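Local coordinates for periplasmic beta-glucosidase (Pseudomonas aeruginosa, PDB 6R5T), which probably hydrolyses terminal, non-reducing beta-D-glucosyl residues in the periplasm, releasing beta-D-glucose as a family 3 glycoside hydrolase, at residues A17-Q22 against D309-C314; L23-V28 against V283-N288; P73-Y78 against L119-S124; G257-L262 against D289-T294. The protein carries 1 engineered substitution. One frame throughout, in Å; residues are numbered along the deposited sequence.

All four contacts lie in the N-terminal (beta/alpha)8-barrel domain. Interactions 2 and 3 are buried pairings of neighbouring parallel strands, held by backbone hydrogen bonds, and they meet where M285 touches F75 and M287 touches F123. Interaction 1 belongs to the helical layer: apolar side chains and a cysteine sulfur pack between two helices, with a salt bridge at the margin. It joins interaction 2 through the salt bridge of R312 with D284. Interaction 4, partly exposed, links the segments following strands 251-253 and 286-287 through a carboxylate that grips backbone N-H groups, and R24 of interaction 2 reaches its D290. Interactions 3 and 4 do not touch.

Interaction 1 (A17-Q22 against D309-C314)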
loop_
_atom_site.group_PDB
_atom_site.type_symbol
_atom_site.label_atom_id
_atom_site.label_comp_id
_atom_site.label_asym_id
_atom_site.label_seq_id
_atom_site.Cartn_x
_atom_site.Cartn_y
_atom_site.Cartn_z
ATOM N N ALA A 17 23.371 -35.547 -18.695
ATOM C CA ALA A 17 24.195 -34.353 -18.933
ATOM C C ALA A 17 23.600 -33.534 -20.081
ATOM O O ALA A 17 23.556 -32.251 -20.024
ATOM C CB ALA A 17 25.614 -34.789 -19.187
ATOM N N GLU A 18 23.226 -34.222 -21.165
ATOM C CA GLU A 18 22.667 -33.562 -22.360
ATOM C C GLU A 18 21.292 -32.955 -22.028
ATOM O O GLU A 18 21.006 -31.829 -22.488
ATOM C CB GLU A 18 22.590 -34.557 -23.526
ATOM C CG GLU A 18 23.971 -34.817 -24.124
ATOM C CD GLU A 18 24.095 -36.061 -25.006
ATOM O OE1 GLU A 18 24.993 -36.013 -25.862
ATOM O OE2 GLU A 18 23.276 -37.017 -24.888
ATOM N N LYS A 19 20.453 -33.678 -21.316
ATOM C CA LYS A 19 19.125 -33.144 -20.909
ATOM C C LYS A 19 19.316 -31.904 -20.028
ATOM O O LYS A 19 18.614 -30.851 -20.249
ATOM C CB LYS A 19 18.356 -34.203 -20.147
ATOM C CG LYS A 19 17.851 -35.333 -21.018
ATOM C CD LYS A 19 17.105 -36.391 -20.229
ATOM C CE LYS A 19 16.635 -37.512 -21.117
ATOM N NZ LYS A 19 15.986 -38.579 -20.331
ATOM N N ILE A 20 20.200 -31.995 -19.046
ATOM C CA ILE A 20 20.422 -30.841 -18.136
ATOM C C ILE A 20 21.032 -29.678 -18.914
ATOM O O ILE A 20 20.654 -28.503 -18.618
ATOM C CB ILE A 20 21.277 -31.275 -16.951
ATOM C CG1 ILE A 20 20.486 -32.275 -16.105
ATOM C CG2 ILE A 20 21.751 -30.040 -16.172
ATOM C CD1 ILE A 20 21.324 -33.021 -15.086
ATOM N N GLY A 21 21.885 -29.934 -19.912
ATOM C CA GLY A 21 22.437 -28.839 -20.735
ATOM C C GLY A 21 21.344 -28.015 -21.405
ATOM O O GLY A 21 21.495 -26.813 -21.586
ATOM N N GLN A 22 20.267 -28.652 -21.814
ATOM C CA GLN A 22 19.133 -27.980 -22.489
ATOM C C GLN A 22 18.494 -26.932 -21.576
ATOM O O GLN A 22 17.893 -25.980 -22.128
ATOM C CB GLN A 22 18.085 -28.969 -22.943
ATOM C CG GLN A 22 18.609 -29.783 -24.151
ATOM C CD GLN A 22 18.920 -28.878 -25.309
ATOM O OE1 GLN A 22 18.015 -28.206 -25.820
ATOM N NE2 GLN A 22 20.189 -28.807 -25.702
ATOM N N ASP A 309 11.433 -35.016 -13.196
ATOM C CA ASP A 309 11.632 -33.536 -13.047
ATOM C C ASP A 309 12.567 -33.048 -14.172
ATOM O O ASP A 309 12.263 -32.056 -14.896
ATOM C CB ASP A 309 12.213 -33.196 -11.675
ATOM C CG ASP A 309 11.284 -33.495 -10.515
ATOM O OD1 ASP A 309 10.086 -33.170 -10.672
ATOM O OD2 ASP A 309 11.765 -34.051 -9.464
ATOM N N ILE A 310 13.683 -33.753 -14.409
ATOM C CA ILE A 310 14.628 -33.410 -15.511
ATOM C C ILE A 310 13.913 -33.618 -16.845
ATOM O O ILE A 310 14.040 -32.785 -17.751
ATOM C CB ILE A 310 15.885 -34.294 -15.425
ATOM C CG1 ILE A 310 16.597 -34.140 -14.082
ATOM C CG2 ILE A 310 16.804 -34.055 -16.606
ATOM C CD1 ILE A 310 17.316 -32.842 -13.948
ATOM N N ASP A 311 13.213 -34.740 -16.976
ATOM C CA ASP A 311 12.584 -35.067 -18.270
ATOM C C ASP A 311 11.531 -34.018 -18.639
ATOM O O ASP A 311 11.411 -33.706 -19.842
ATOM C CB ASP A 311 11.992 -36.469 -18.268
ATOM C CG ASP A 311 13.049 -37.571 -18.305
ATOM O OD1 ASP A 311 14.225 -37.256 -18.561
ATOM O OD2 ASP A 311 12.652 -38.752 -18.069
ATOM N N ARG A 312 10.760 -33.539 -17.662
ATOM C CA ARG A 312 9.662 -32.567 -17.916
ATOM C C ARG A 312 10.303 -31.304 -18.468
ATOM O O ARG A 312 9.840 -30.797 -19.498
ATOM C CB ARG A 312 8.942 -32.251 -16.606
ATOM C CG ARG A 312 7.834 -31.217 -16.742
ATOM C CD ARG A 312 7.609 -30.541 -15.390
ATOM N NE ARG A 312 8.595 -29.442 -15.252
ATOM C CZ ARG A 312 9.362 -29.229 -14.186
ATOM N NH1 ARG A 312 9.282 -30.047 -13.131
ATOM N NH2 ARG A 312 10.195 -28.195 -14.184
ATOM N N ALA A 313 11.359 -30.856 -17.801
ATOM C CA ALA A 313 12.043 -29.582 -18.075
ATOM C C ALA A 313 12.656 -29.649 -19.466
ATOM O O ALA A 313 12.471 -28.758 -20.309
ATOM C CB ALA A 313 13.033 -29.290 -16.998
ATOM N N CYS A 314 13.371 -30.753 -19.757
ATOM C CA CYS A 314 14.016 -30.939 -21.064
ATOM C C CYS A 314 12.981 -31.036 -22.191
ATOM O O CYS A 314 13.147 -30.382 -23.219
ATOM C CB CYS A 314 14.864 -32.201 -20.990
ATOM S SG CYS A 314 15.759 -32.472 -22.537
#
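In the helical layer around the N-terminal (beta/alpha)8 barrel, helix 16-22, which leads into the first barrel strand, crosses helix 307-323. The short segments 17-22 and 309-314 approach to 8.9 Å between axes at 51°. C314 packs by its sulfur: with SG anti to its own backbone N (chi1 -177°), it lies against the helix opposite, 3.8 Å from K19 CA, and also meets K19 CG and Q22 CB. On the side covered by helix 291-301, I20 and I310 cross obliquely, I20 CG1 resting 3.9 Å from I310 CD1, while I310 CG2 turns to K19 CB. L296 touches both isoleucines. The amide of Q22 leads away from the contact, its OE1 bonded to K321. K19 carries the contact and serves twice. Its first carbons pack on I310 and C314, and the fully extended chain then carries the ammonium past them to D311, whose CB points away from helix 16-22 but whose carboxylate swings back. OD1 also accepts a hydrogen bond from Q307 NE2, so two donors grip it. The salt bridge from K19 NZ to D311 OD1 is 2.8 Å long and meets the oxygen 34° out of the carboxylate plane.

Interaction 2 (L23-V28 against V283-N288); sequences LRLVSV and VDMNMN
Three flat groups flank the paired backbones, and each is held at its polar rim. The R24 guanidinium forms salt bridges through NE with D290 and through NH1 with D40. On the same sheet face, the N286 carboxamide gives ND2 to D289 and receives the backbone N of Y292 at OD1. The N288 carboxamide instead turns across to the other segment: its OD1 accepts S27 N at 3.1 Å, nearly along the C=O axis, with S27 OG also beside it. The backbones run parallel, strand 24-26 beside 286-287, the pairing of first and eighth strands in the (beta/alpha)8 barrel. N286 N reaches L23 O at 2.9 Å and N288 N reaches L25 O at 2.9 Å, both nearly straight onto the carbonyl. L25 N meets N286 O at 3.1 Å from above the carbonyl plane. On the opposite face, L25 CB packs 3.6 Å from M285 CG, while L25 CD2 and M287 CG lie side by side, pointing the same way. M287 continues, bent at its last torsion, to the bound glucose and galactose of the ligand pocket. At the other end L23 CD2 covers D284 O at 3.5 Å, and this buried carbonyl has no polar partner in the model.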
loop_
_atom_site.group_PDB
_atom_site.type_symbol
_atom_site.label_atom_id
_atom_site.label_comp_id
_atom_site.label_asym_id
_atom_site.label_seq_id
_atom_site.Cartn_x
_atom_site.Cartn_y
_atom_site.Cartn_z
ATOM N N LEU A 23 18.656 -27.078 -20.272
ATOM C CA LEU A 23 17.937 -26.207 -19.304
ATOM C C LEU A 23 18.744 -24.938 -19.053
ATOM O O LEU A 23 18.246 -24.051 -18.323
ATOM C CB LEU A 23 17.689 -26.971 -18.008
ATOM C CG LEU A 23 17.076 -28.369 -18.169
ATOM C CD1 LEU A 23 16.817 -28.953 -16.814
ATOM C CD2 LEU A 23 15.816 -28.341 -19.040
ATOM N N ARG A 24 19.920 -24.808 -19.645
ATOM C CA ARG A 24 20.830 -23.705 -19.306
ATOM C C ARG A 24 20.644 -22.565 -20.285
ATOM O O ARG A 24 20.842 -22.756 -21.500
ATOM C CB ARG A 24 22.262 -24.213 -19.348
ATOM C CG ARG A 24 23.253 -23.203 -18.846
ATOM C CD ARG A 24 24.605 -23.853 -18.710
ATOM N NE ARG A 24 25.627 -22.908 -18.327
ATOM C CZ ARG A 24 26.856 -22.861 -18.820
ATOM N NH1 ARG A 24 27.221 -23.719 -19.751
ATOM N NH2 ARG A 24 27.720 -21.952 -18.393
ATOM N N LEU A 25 20.223 -21.399 -19.754
ATOM C CA LEU A 25 20.024 -20.170 -20.538
ATOM C C LEU A 25 21.039 -19.143 -20.053
ATOM O O LEU A 25 21.019 -18.808 -18.874
ATOM C CB LEU A 25 18.598 -19.698 -20.294
ATOM C CG LEU A 25 18.258 -18.300 -20.770
ATOM C CD1 LEU A 25 18.406 -18.201 -22.262
ATOM C CD2 LEU A 25 16.807 -17.954 -20.355
ATOM N N VAL A 26 21.904 -18.681 -20.939
ATOM C CA VAL A 26 23.031 -17.810 -20.525
ATOM C C VAL A 26 23.209 -16.661 -21.503
ATOM O O VAL A 26 22.757 -16.731 -22.632
ATOM C CB VAL A 26 24.341 -18.605 -20.396
ATOM C CG1 VAL A 26 24.315 -19.518 -19.207
ATOM C CG2 VAL A 26 24.621 -19.379 -21.661
ATOM N N SER A 27 23.911 -15.634 -21.031
ATOM C CA SER A 27 24.304 -14.468 -21.859
ATOM C C SER A 27 25.826 -14.349 -21.801
ATOM O O SER A 27 26.406 -14.670 -20.762
ATOM C CB SER A 27 23.683 -13.195 -21.371
ATOM O OG SER A 27 23.999 -12.977 -20.008
ATOM N N VAL A 28 26.402 -13.760 -22.825
ATOM C CA VAL A 28 27.839 -13.374 -22.805
ATOM C C VAL A 28 27.993 -12.259 -21.775
ATOM O O VAL A 28 27.216 -11.293 -21.801
ATOM C CB VAL A 28 28.342 -12.939 -24.169
ATOM C CG1 VAL A 28 29.797 -12.507 -24.090
ATOM C CG2 VAL A 28 28.178 -14.033 -25.171
ATOM N N VAL A 283 9.958 -24.841 -12.572
ATOM C CA VAL A 283 10.829 -23.967 -13.399
ATOM C C VAL A 283 11.659 -24.857 -14.334
ATOM O O VAL A 283 12.381 -25.726 -13.808
ATOM C CB VAL A 283 11.726 -23.103 -12.525
ATOM C CG1 VAL A 283 12.693 -22.330 -13.378
ATOM C CG2 VAL A 283 10.910 -22.168 -11.648
ATOM N N ASP A 284 11.499 -24.695 -15.633
ATOM C CA ASP A 284 12.183 -25.582 -16.620
ATOM C C ASP A 284 13.585 -25.086 -16.920
ATOM O O ASP A 284 14.542 -25.899 -16.957
ATOM C CB ASP A 284 11.402 -25.675 -17.923
ATOM C CG ASP A 284 10.040 -26.308 -17.810
ATOM O OD1 ASP A 284 9.775 -27.126 -16.836
ATOM O OD2 ASP A 284 9.229 -26.012 -18.683
ATOM N N MET A 285 13.734 -23.799 -17.161
ATOM C CA MET A 285 14.993 -23.280 -17.709
ATOM C C MET A 285 15.547 -22.268 -16.710
ATOM O O MET A 285 14.790 -21.418 -16.115
ATOM C CB MET A 285 14.738 -22.733 -19.116
ATOM C CG MET A 285 15.828 -21.940 -19.683
ATOM S SD MET A 285 15.492 -21.815 -21.498
ATOM C CE MET A 285 16.646 -23.058 -22.114
ATOM N N ASN A 286 16.832 -22.394 -16.458
ATOM C CA ASN A 286 17.591 -21.655 -15.425
ATOM C C ASN A 286 18.395 -20.540 -16.074
ATOM O O ASN A 286 19.361 -20.820 -16.818
ATOM C CB ASN A 286 18.448 -22.693 -14.710
ATOM C CG ASN A 286 19.446 -22.202 -13.691
ATOM O OD1 ASN A 286 20.520 -22.837 -13.581
ATOM N ND2 ASN A 286 19.092 -21.168 -12.931
ATOM N N MET A 287 18.009 -19.301 -15.787
ATOM C CA MET A 287 18.668 -18.106 -16.376
ATOM C C MET A 287 19.885 -17.710 -15.553
ATOM O O MET A 287 19.767 -17.321 -14.358
ATOM C CB MET A 287 17.663 -16.960 -16.539
ATOM C CG MET A 287 18.172 -15.766 -17.267
ATOM S SD MET A 287 16.750 -14.597 -17.455
ATOM C CE MET A 287 17.043 -13.898 -19.071
ATOM N N ASN A 288 21.030 -17.784 -16.213
ATOM C CA ASN A 288 22.357 -17.216 -15.906
ATOM C C ASN A 288 23.076 -17.821 -14.697
ATOM O O ASN A 288 24.283 -17.866 -14.780
ATOM C CB ASN A 288 22.288 -15.695 -15.885
ATOM C CG ASN A 288 23.407 -15.116 -16.733
ATOM O OD1 ASN A 288 23.670 -15.507 -17.893
ATOM N ND2 ASN A 288 24.153 -14.249 -16.084
#

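Interaction 3 (P73-Y78 against L119-S124); sequences PLFHAY and LDMSFS. With BGC (beta-D-glucopyranose), chain C.
The tight part of this contact is the face that carries A77 and M121. The small methyl of A77 lets the F123 ring come close, its CZ 3.5 Å from A77 CB, and CB of M121 lies alongside. M121, with CG anti to its backbone N (chi1 176°) and a bend at the last torsion, sets its SD 4.7 Å from the centroid of the F75 ring, an oblique Met-aromatic contact in which CE also touches F75 CE1. F75 has its ring in the crowded position between backbone N and carbonyl carbon (chi1 74°). The backbones are stitched by Y78 N to M121 O and F123 N to Y78 O, the latter 2.9 Å. Where the strands begin, H76 O accepts D120 N at 2.9 Å and M121 N weakly, while D120 OD2 turns its anti lone pair to H76 N at 2.9 Å. The other oxygen of D120 pairs with R333.

On the looser side a water lies 2.6 Å from D120 OD2 and is hydrogen-bonded to H76 ND1, between groups that do not meet directly. Y78 CB lies 3.8 Å from L119 CD1, the two side chains crossing obliquely, and the partly exposed ring leads off. Beyond the strand end, F123 CB comes 3.4 Å from O2 of the glucose, which is also held by D79, K176, H177, R137 and E486. Two adjacent parallel strands joined through helices 91-95 and 100-116 form a beta-alpha-beta crossover of the (beta/alpha)8 barrel, opening into the sugar pocket at the strands' C-terminal ends.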
loop_
_atom_site.group_PDB
_atom_site.type_symbol
_atom_site.label_atom_id
_atom_site.label_comp_id
_atom_site.label_asym_id
_atom_site.label_seq_id
_atom_site.Cartn_x
_atom_site.Cartn_y
_atom_site.Cartn_z
ATOM N N PRO A 73 19.942 -27.512 -31.783
ATOM C CA PRO A 73 20.110 -26.081 -32.003
ATOM C C PRO A 73 19.748 -25.252 -30.758
ATOM O O PRO A 73 18.952 -25.699 -29.924
ATOM C CB PRO A 73 19.128 -25.729 -33.087
ATOM C CG PRO A 73 18.067 -26.746 -32.930
ATOM C CD PRO A 73 18.807 -28.031 -32.549
ATOM N N LEU A 74 20.405 -24.116 -30.657
ATOM C CA LEU A 74 20.058 -23.109 -29.623
ATOM C C LEU A 74 18.799 -22.402 -30.073
ATOM O O LEU A 74 18.531 -22.321 -31.280
ATOM C CB LEU A 74 21.201 -22.093 -29.537
ATOM C CG LEU A 74 22.526 -22.682 -29.099
ATOM C CD1 LEU A 74 23.636 -21.731 -29.463
ATOM C CD2 LEU A 74 22.527 -22.985 -27.617
ATOM N N PHE A 75 18.101 -21.819 -29.099
ATOM C CA PHE A 75 17.291 -20.620 -29.413
ATOM C C PHE A 75 17.953 -19.385 -28.792
ATOM O O PHE A 75 18.727 -19.477 -27.824
ATOM C CB PHE A 75 15.816 -20.799 -29.052
ATOM C CG PHE A 75 15.470 -20.753 -27.593
ATOM C CD1 PHE A 75 15.430 -19.562 -26.895
ATOM C CD2 PHE A 75 15.077 -21.895 -26.925
ATOM C CE1 PHE A 75 15.040 -19.534 -25.558
ATOM C CE2 PHE A 75 14.713 -21.882 -25.590
ATOM C CZ PHE A 75 14.693 -20.696 -24.901
ATOM N N HIS A 76 17.617 -18.238 -29.361
ATOM C CA HIS A 76 18.185 -16.924 -28.972
ATOM C C HIS A 76 17.054 -15.992 -28.575
ATOM O O HIS A 76 16.105 -15.830 -29.372
ATOM C CB HIS A 76 19.021 -16.313 -30.115
ATOM C CG HIS A 76 20.340 -16.976 -30.266
ATOM N ND1 HIS A 76 20.457 -18.188 -30.941
ATOM C CD2 HIS A 76 21.585 -16.643 -29.820
ATOM C CE1 HIS A 76 21.735 -18.552 -30.857
ATOM N NE2 HIS A 76 22.438 -17.634 -30.215
ATOM N N ALA A 77 17.177 -15.417 -27.388
ATOM C CA ALA A 77 16.136 -14.531 -26.840
ATOM C C ALA A 77 16.683 -13.138 -26.580
ATOM O O ALA A 77 17.890 -12.942 -26.394
ATOM C CB ALA A 77 15.544 -15.171 -25.602
ATOM N N TYR A 78 15.734 -12.208 -26.469
ATOM C CA TYR A 78 16.024 -10.805 -26.097
ATOM C C TYR A 78 14.779 -10.156 -25.514
ATOM O O TYR A 78 13.700 -10.686 -25.600
ATOM C CB TYR A 78 16.523 -10.083 -27.323
ATOM C CG TYR A 78 17.201 -8.750 -27.141
ATOM C CD1 TYR A 78 18.128 -8.529 -26.139
ATOM C CD2 TYR A 78 16.927 -7.727 -28.026
ATOM C CE1 TYR A 78 18.778 -7.313 -26.005
ATOM C CE2 TYR A 78 17.589 -6.507 -27.921
ATOM C CZ TYR A 78 18.516 -6.317 -26.911
ATOM O OH TYR A 78 19.200 -5.136 -26.809
ATOM N N LEU A 119 16.844 -13.436 -33.949
ATOM C CA LEU A 119 16.195 -13.827 -32.674
ATOM C C LEU A 119 14.964 -14.707 -32.859
ATOM O O LEU A 119 14.161 -14.503 -33.769
ATOM C CB LEU A 119 15.817 -12.541 -31.923
ATOM C CG LEU A 119 17.038 -11.787 -31.413
ATOM C CD1 LEU A 119 16.668 -10.323 -31.137
ATOM C CD2 LEU A 119 17.676 -12.466 -30.194
ATOM N N ASP A 120 14.749 -15.644 -31.919
ATOM C CA ASP A 120 13.627 -16.586 -31.933
ATOM C C ASP A 120 12.577 -16.242 -30.875
ATOM O O ASP A 120 11.497 -16.802 -30.939
ATOM C CB ASP A 120 14.086 -17.997 -31.581
ATOM C CG ASP A 120 15.230 -18.527 -32.417
ATOM O OD1 ASP A 120 15.022 -18.614 -33.662
ATOM O OD2 ASP A 120 16.336 -18.712 -31.872
ATOM N N MET A 121 12.932 -15.437 -29.870
ATOM C CA MET A 121 12.075 -15.291 -28.669
ATOM C C MET A 121 12.254 -13.892 -28.072
ATOM O O MET A 121 13.365 -13.368 -28.022
ATOM C CB MET A 121 12.412 -16.348 -27.629
ATOM C CG MET A 121 11.619 -16.158 -26.330
ATOM S SD MET A 121 12.137 -17.309 -25.017
ATOM C CE MET A 121 11.457 -18.818 -25.655
ATOM N N SER A 122 11.145 -13.321 -27.634
ATOM C CA SER A 122 11.192 -12.123 -26.778
ATOM C C SER A 122 10.658 -12.454 -25.392
ATOM O O SER A 122 9.625 -13.107 -25.269
ATOM C CB SER A 122 10.423 -10.978 -27.372
ATOM O OG SER A 122 10.563 -9.831 -26.506
ATOM N N PHE A 123 11.298 -11.847 -24.398
ATOM C CA PHE A 123 10.739 -11.825 -23.027
ATOM C C PHE A 123 9.708 -10.694 -22.982
ATOM O O PHE A 123 10.013 -9.596 -22.506
ATOM C CB PHE A 123 11.875 -11.626 -22.049
ATOM C CG PHE A 123 12.958 -12.676 -22.106
ATOM C CD1 PHE A 123 12.663 -14.023 -22.152
ATOM C CD2 PHE A 123 14.273 -12.291 -22.078
ATOM C CE1 PHE A 123 13.700 -14.948 -22.195
ATOM C CE2 PHE A 123 15.297 -13.213 -22.128
ATOM C CZ PHE A 123 14.992 -14.534 -22.166
ATOM N N SER A 124 8.551 -10.962 -23.511
ATOM C CA SER A 124 7.456 -9.986 -23.762
ATOM C C SER A 124 6.241 -10.812 -24.157
ATOM O O SER A 124 6.424 -11.892 -24.700
ATOM C CB SER A 124 7.880 -9.025 -24.856
ATOM O OG SER A 124 6.930 -7.987 -25.154
HETATM C C2 BGC C . 13.803 -9.403 -18.328
HETATM C C3 BGC C . 15.118 -10.102 -17.925
HETATM C C4 BGC C . 15.818 -9.143 -16.924
HETATM C C5 BGC C . 14.869 -8.996 -15.720
HETATM C C6 BGC C . 15.390 -8.036 -14.674
HETATM C C1 BGC C . 12.972 -9.133 -17.068
HETATM O O1 BGC C . 11.877 -8.402 -17.527
HETATM O O2 BGC C . 12.999 -10.147 -19.235
HETATM O O3 BGC C . 15.945 -10.244 -19.098
HETATM O O4 BGC C . 17.046 -9.764 -16.513
HETATM O O5 BGC C . 13.714 -8.338 -16.146
HETATM O O6 BGC C . 14.478 -7.977 -13.572
HETATM O O HOH W 1 18.675 -19.364 -32.891
#

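Interaction 4 (G257-L262 against D289-T294); sequences GAVKEL and DDLYST
D289 carries its carboxylate between its backbone N and carbonyl carbon, the crowded position (chi1 59°), and this setting lets the two oxygens serve different segments. OD1, already bonded to N286, points its anti lone pair back to L291 N at 3.1 Å, closing an Asx turn. OD2 faces across to the weakly bonded helix 258-261, where K260 N meets it at 3.0 Å, 45° out of the carboxylate plane. G257 CA also lies against OD2, G257 itself taking a positive phi. A water 2.7 Å from D289 OD2 accepts V259 N, so first-turn N-H groups of this helix turn to the carboxylate directly and through water, which would probably help stabilise its negative charge.

Beside this polar grip sits an apolar one. V259, with CG1 anti to its backbone N (chi1 176°), spreads its two methyls: CG1 slides past L291 CD2 at 3.8 Å, and CG2 meets Y292 CE1, the side chains crossing at about a right angle. L291 CD2 packs also on K260 CA, 3.7 Å away. The Y292 hydroxyl is bonded to V283 O. On the exposed side K260 runs outward, and E261 forms a salt bridge with R585 of the second subunit. The Asx turn leads from strand 286-287 into helix 291-301 and, with the turn after strand 251-253, joins the last two beta-alpha connections of a (beta/alpha)8 barrel, next to H256 and the engineered N255 of the sugar pocket.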
loop_
_atom_site.group_PDB
_atom_site.type_symbol
_atom_site.label_atom_id
_atom_site.label_comp_id
_atom_site.label_asym_id
_atom_site.label_seq_id
_atom_site.Cartn_x
_atom_site.Cartn_y
_atom_site.Cartn_z
ATOM N N GLY A 257 19.114 -15.029 -12.274
ATOM C CA GLY A 257 19.628 -15.326 -10.935
ATOM C C GLY A 257 18.522 -15.681 -9.918
ATOM O O GLY A 257 18.782 -15.704 -8.731
ATOM N N ALA A 258 17.297 -15.906 -10.380
ATOM C CA ALA A 258 16.125 -16.119 -9.492
ATOM C C ALA A 258 16.270 -17.407 -8.671
ATOM O O ALA A 258 15.823 -17.431 -7.519
ATOM C CB ALA A 258 14.870 -16.176 -10.318
ATOM N N VAL A 259 16.820 -18.471 -9.251
ATOM C CA VAL A 259 16.983 -19.726 -8.466
ATOM C C VAL A 259 17.918 -19.449 -7.292
ATOM O O VAL A 259 17.613 -19.765 -6.137
ATOM C CB VAL A 259 17.449 -20.896 -9.346
ATOM C CG1 VAL A 259 17.687 -22.110 -8.489
ATOM C CG2 VAL A 259 16.458 -21.165 -10.483
ATOM N N LYS A 260 19.074 -18.845 -7.537
ATOM C CA LYS A 260 19.994 -18.552 -6.428
ATOM C C LYS A 260 19.387 -17.591 -5.413
ATOM O O LYS A 260 19.668 -17.708 -4.210
ATOM C CB LYS A 260 21.270 -18.004 -7.073
ATOM C CG LYS A 260 22.374 -17.750 -6.082
ATOM C CD LYS A 260 23.680 -17.338 -6.768
ATOM C CE LYS A 260 24.743 -17.061 -5.728
ATOM N NZ LYS A 260 26.051 -16.718 -6.340
ATOM N N GLU A 261 18.534 -16.653 -5.864
ATOM C CA GLU A 261 17.876 -15.682 -4.954
ATOM C C GLU A 261 16.970 -16.384 -3.934
ATOM O O GLU A 261 16.592 -15.762 -2.932
ATOM C CB GLU A 261 17.074 -14.616 -5.705
ATOM C CG GLU A 261 17.954 -13.619 -6.426
ATOM C CD GLU A 261 17.183 -12.560 -7.225
ATOM O OE1 GLU A 261 15.993 -12.335 -6.935
ATOM O OE2 GLU A 261 17.792 -11.992 -8.165
ATOM N N LEU A 262 16.577 -17.631 -4.149
ATOM C CA LEU A 262 15.810 -18.358 -3.074
ATOM C C LEU A 262 16.554 -18.391 -1.753
ATOM O O LEU A 262 15.920 -18.486 -0.702
ATOM C CB LEU A 262 15.448 -19.758 -3.540
ATOM C CG LEU A 262 14.530 -19.805 -4.742
ATOM C CD1 LEU A 262 14.323 -21.237 -5.234
ATOM C CD2 LEU A 262 13.177 -19.172 -4.455
ATOM N N ASP A 289 22.445 -18.252 -13.593
ATOM C CA ASP A 289 23.226 -18.551 -12.359
ATOM C C ASP A 289 23.875 -19.948 -12.400
ATOM O O ASP A 289 24.733 -20.218 -11.539
ATOM C CB ASP A 289 22.444 -18.286 -11.074
ATOM C CG ASP A 289 21.177 -19.076 -10.940
ATOM O OD1 ASP A 289 21.195 -20.246 -11.333
ATOM O OD2 ASP A 289 20.205 -18.514 -10.349
ATOM N N ASP A 290 23.516 -20.771 -13.383
ATOM C CA ASP A 290 24.084 -22.120 -13.615
ATOM C C ASP A 290 23.842 -23.081 -12.462
ATOM O O ASP A 290 24.480 -24.123 -12.438
ATOM C CB ASP A 290 25.571 -22.020 -13.948
ATOM C CG ASP A 290 25.811 -21.487 -15.338
ATOM O OD1 ASP A 290 24.863 -21.408 -16.137
ATOM O OD2 ASP A 290 26.962 -21.128 -15.598
ATOM N N LEU A 291 22.883 -22.814 -11.587
ATOM C CA LEU A 291 22.646 -23.738 -10.465
ATOM C C LEU A 291 22.158 -25.083 -10.998
ATOM O O LEU A 291 22.538 -26.101 -10.420
ATOM C CB LEU A 291 21.643 -23.143 -9.474
ATOM C CG LEU A 291 22.290 -22.465 -8.276
ATOM C CD1 LEU A 291 23.191 -21.344 -8.707
ATOM C CD2 LEU A 291 21.247 -21.940 -7.301
ATOM N N TYR A 292 21.350 -25.109 -12.054
ATOM C CA TYR A 292 20.804 -26.392 -12.544
ATOM C C TYR A 292 21.966 -27.298 -13.009
ATOM O O TYR A 292 21.994 -28.481 -12.647
ATOM C CB TYR A 292 19.797 -26.215 -13.670
ATOM C CG TYR A 292 18.380 -25.900 -13.248
ATOM C CD1 TYR A 292 18.103 -25.320 -12.017
ATOM C CD2 TYR A 292 17.333 -26.116 -14.112
ATOM C CE1 TYR A 292 16.795 -25.055 -11.641
ATOM C CE2 TYR A 292 16.019 -25.847 -13.755
ATOM C CZ TYR A 292 15.754 -25.343 -12.504
ATOM O OH TYR A 292 14.478 -25.059 -12.127
ATOM N N SER A 293 22.866 -26.766 -13.821
ATOM C CA SER A 293 24.005 -27.565 -14.318
ATOM C C SER A 293 24.902 -27.990 -13.162
ATOM O O SER A 293 25.490 -29.074 -13.230
ATOM C CB SER A 293 24.766 -26.788 -15.327
ATOM O OG SER A 293 23.994 -26.636 -16.518
ATOM N N THR A 294 25.031 -27.174 -12.122
ATOM C CA THR A 294 25.941 -27.463 -10.984
ATOM C C THR A 294 25.332 -28.544 -10.091
ATOM O O THR A 294 26.066 -29.382 -9.564
ATOM C CB THR A 294 26.235 -26.183 -10.191
ATOM O OG1 THR A 294 26.770 -25.197 -11.082
ATOM C CG2 THR A 294 27.139 -26.425 -8.996
HETATM O O HOH W 2 18.049 -18.495 -12.027
#